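PDB 5ISV: ribosomal-protein-alanine acetyltransferase from Escherichia coli O157:H7, which probably acetylates the N-terminal alanine of ribosomal protein bS18, taking the acetyl group from acetyl-CoA. Local coordinates for residues A[123-128]-A[138-143]. Residues are numbered along the deposited sequence; the frame is centred on the assembly and turned at random.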
ATOM      1  N   ALA A 123       6.071  11.085   9.067  1.00 25.62           N
ATOM      2  CA  ALA A 123       6.277  12.388   8.477  1.00 28.53           C
ATOM      3  C   ALA A 123       5.435  13.393   9.237  1.00 30.91           C
ATOM      4  O   ALA A 123       5.894  14.474   9.518  1.00 34.83           O
ATOM      5  CB  ALA A 123       5.897  12.372   6.995  1.00 28.96           C
ATOM      6  N   THR A 124       4.196  13.045   9.522  1.00 27.48           N
ATOM      7  CA  THR A 124       3.270  13.893  10.217  1.00 28.27           C
ATOM      8  C   THR A 124       2.074  13.114  10.746  1.00 24.62           C
ATOM      9  O   THR A 124       1.880  11.950  10.432  1.00 27.24           O
ATOM     10  CB  THR A 124       2.824  15.084   9.353  1.00 35.52           C
ATOM     11  OG1 THR A 124       2.127  16.000  10.201  1.00 42.44           O
ATOM     12  CG2 THR A 124       1.938  14.696   8.217  1.00 35.02           C
ATOM     13  N   ILE A 125       1.296  13.771  11.576  1.00 26.48           N
ATOM     14  CA  ILE A 125       0.112  13.231  12.206  1.00 23.41           C
ATOM     15  C   ILE A 125      -1.057  14.078  11.770  1.00 23.61           C
ATOM     16  O   ILE A 125      -0.905  15.290  11.633  1.00 24.97           O
ATOM     17  CB  ILE A 125       0.238  13.199  13.744  1.00 25.05           C
ATOM     18  CG1 ILE A 125       1.362  12.261  14.164  1.00 29.45           C
ATOM     19  CG2 ILE A 125      -1.066  12.764  14.406  1.00 26.34           C
ATOM     20  CD1 ILE A 125       1.754  12.399  15.612  1.00 35.67           C
ATOM     21  N   ARG A 126      -2.226  13.461  11.570  1.00 21.38           N
ATOM     22  CA  ARG A 126      -3.461  14.235  11.271  1.00 22.40           C
ATOM     23  C   ARG A 126      -4.435  13.946  12.380  1.00 21.34           C
ATOM     24  O   ARG A 126      -4.948  12.832  12.482  1.00 22.75           O
ATOM     25  CB  ARG A 126      -4.022  13.821   9.929  1.00 24.68           C
ATOM     26  CG  ARG A 126      -2.958  13.780   8.855  1.00 27.13           C
ATOM     27  CD  ARG A 126      -3.551  13.414   7.524  1.00 25.94           C
ATOM     28  NE  ARG A 126      -4.283  14.557   7.006  1.00 27.16           N
ATOM     29  CZ  ARG A 126      -4.839  14.632   5.816  1.00 27.21           C
ATOM     30  NH1 ARG A 126      -4.814  13.611   4.949  1.00 29.71           N
ATOM     31  NH2 ARG A 126      -5.470  15.765   5.506  1.00 31.19           N
ATOM     32  N   ARG A 127      -4.633  14.914  13.283  1.00 22.55           N
ATOM     33  CA  ARG A 127      -5.474  14.733  14.448  1.00 22.80           C
ATOM     34  C   ARG A 127      -6.896  14.377  14.053  1.00 23.56           C
ATOM     35  O   ARG A 127      -7.534  15.064  13.271  1.00 24.67           O
ATOM     36  CB  ARG A 127      -5.482  16.014  15.333  1.00 24.71           C
ATOM     37  CG  ARG A 127      -6.187  15.846  16.684  1.00 27.61           C
ATOM     38  CD  ARG A 127      -6.194  17.108  17.553  1.00 28.98           C
ATOM     39  NE  ARG A 127      -7.106  16.931  18.685  1.00 34.32           N
ATOM     40  CZ  ARG A 127      -7.482  17.887  19.539  1.00 35.54           C
ATOM     41  NH1 ARG A 127      -7.041  19.145  19.403  1.00 42.97           N
ATOM     42  NH2 ARG A 127      -8.319  17.588  20.526  1.00 42.53           N
ATOM     43  N   ASN A 128      -7.406  13.281  14.607  1.00 23.22           N
ATOM     44  CA  ASN A 128      -8.818  12.893  14.475  1.00 23.83           C
ATOM     45  C   ASN A 128      -9.280  12.741  13.008  1.00 21.72           C
ATOM     46  O   ASN A 128     -10.472  12.956  12.690  1.00 27.55           O
ATOM     47  CB  ASN A 128      -9.721  13.878  15.256  1.00 23.86           C
ATOM     48  CG  ASN A 128      -9.613  13.656  16.745  1.00 25.29           C
ATOM     49  OD1 ASN A 128      -9.385  12.528  17.195  1.00 30.24           O
ATOM     50  ND2 ASN A 128      -9.763  14.690  17.513  1.00 28.45           N
ATOM     51  N   ASP A 138      -6.435   9.422  15.107  1.00 20.89           N
ATOM     52  CA  ASP A 138      -5.441  10.066  14.286  1.00 21.37           C
ATOM     53  C   ASP A 138      -5.025   9.172  13.123  1.00 20.89           C
ATOM     54  O   ASP A 138      -5.083   7.914  13.188  1.00 22.35           O
ATOM     55  CB  ASP A 138      -4.205  10.419  15.103  1.00 21.52           C
ATOM     56  CG  ASP A 138      -4.464  11.445  16.230  1.00 24.23           C
ATOM     57  OD1 ASP A 138      -5.566  12.035  16.360  1.00 26.24           O
ATOM     58  OD2 ASP A 138      -3.527  11.614  17.031  1.00 30.73           O
ATOM     59  N   ALA A 139      -4.599   9.818  12.059  1.00 20.67           N
ATOM     60  CA  ALA A 139      -3.866   9.214  10.955  1.00 21.78           C
ATOM     61  C   ALA A 139      -2.396   9.522  11.123  1.00 20.79           C
ATOM     62  O   ALA A 139      -2.024  10.613  11.556  1.00 23.71           O
ATOM     63  CB  ALA A 139      -4.352   9.778   9.641  1.00 20.96           C
ATOM     64  N   ILE A 140      -1.545   8.536  10.856  1.00 20.76           N
ATOM     65  CA  ILE A 140      -0.106   8.746  10.826  1.00 22.32           C
ATOM     66  C   ILE A 140       0.261   8.698   9.376  1.00 20.37           C
ATOM     67  O   ILE A 140      -0.040   7.690   8.700  1.00 20.78           O
ATOM     68  CB  ILE A 140       0.694   7.644  11.581  1.00 25.42           C
ATOM     69  CG1 ILE A 140       0.148   7.410  12.991  1.00 29.43           C
ATOM     70  CG2 ILE A 140       2.172   7.990  11.603  1.00 28.07           C
ATOM     71  CD1 ILE A 140       0.160   8.613  13.889  1.00 31.08           C
ATOM     72  N   ILE A 141       0.916   9.711   8.866  1.00 23.35           N
ATOM     73  CA  ILE A 141       1.434   9.749   7.511  1.00 23.22           C
ATOM     74  C   ILE A 141       2.873   9.289   7.624  1.00 21.99           C
ATOM     75  O   ILE A 141       3.657   9.831   8.398  1.00 24.87           O
ATOM     76  CB  ILE A 141       1.369  11.165   6.888  1.00 25.57           C
ATOM     77  CG1 ILE A 141      -0.080  11.558   6.659  1.00 30.01           C
ATOM     78  CG2 ILE A 141       2.037  11.180   5.525  1.00 25.71           C
ATOM     79  CD1 ILE A 141      -1.056  11.266   7.758  1.00 34.10           C
ATOM     80  N   MET A 142       3.209   8.251   6.868  1.00 19.31           N
ATOM     81  CA  MET A 142       4.572   7.729   6.829  1.00 20.94           C
ATOM     82  C   MET A 142       5.182   7.849   5.439  1.00 19.15           C
ATOM     83  O   MET A 142       4.477   7.723   4.414  1.00 21.53           O
ATOM     84  CB  MET A 142       4.597   6.274   7.336  1.00 21.55           C
ATOM     85  CG  MET A 142       3.831   6.058   8.634  1.00 23.19           C
ATOM     86  SD  MET A 142       4.056   4.416   9.334  1.00 24.49           S
ATOM     87  CE  MET A 142       5.678   4.599  10.025  1.00 25.34           C
ATOM     88  N   ALA A 143       6.501   8.034   5.416  1.00 19.91           N
ATOM     89  CA  ALA A 143       7.262   8.166   4.162  1.00 20.96           C
ATOM     90  C   ALA A 143       8.485   7.230   4.141  1.00 20.54           C
ATOM     91  O   ALA A 143       9.194   7.101   5.124  1.00 22.51           O
ATOM     92  CB  ALA A 143       7.711   9.628   3.977  1.00 24.17           C
TER
HETATM   93  O   HOH W   1      -7.007  12.093  18.723  1.00 44.14           O
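Backbone hydrogen bonds tie residues 123-128 to 138-143 as the two antiparallel arms of a beta hairpin. Arg-126 and Ala-139 form a hydrogen-bonded pair, with Arg-126 N to Ala-139 O at 2.9 Å, and Thr-124 O takes the N-H of Ile-141. At the Ala-123 end lies a classic beta bulge, since Ala-123 and Thr-124 both face Ile-141: the bond from Ala-123 N to Ile-141 O is short (2.8 Å) and nearly straight (168°), the one from Thr-124 N to the same oxygen weak at 3.4 Å.

Where the chain turns its corner, a side chain takes over. With CG anti to its carbonyl carbon, Asp-138 reaches across so that OD1 accepts the N-H of Asn-128, N to OD1 2.8 Å, from above the carboxylate plane. A water lies within hydrogen-bonding distance of both this OD1 and Asn-128 OD1, linking the two.

Carbon-to-carbon contacts form on both faces. On one, Ile-140 CD1 lies 3.9 Å from Ile-125 CG1, the side chains running side by side. On the other, Ile-141 CD1 presses against the aliphatic chain of Arg-126, 3.3 Å from its CD, while Thr-124 CG2 rests against Ile-141 CB.

The chain of Arg-126 bends at chi3 (74°), and NH1 forms a salt bridge with Glu-103, the predicted proton acceptor. Within this GNAT fold, strand 121-129 is one of the sheet's two edge strands, and strand 136-145 is bonded on its other side to strand 99-105.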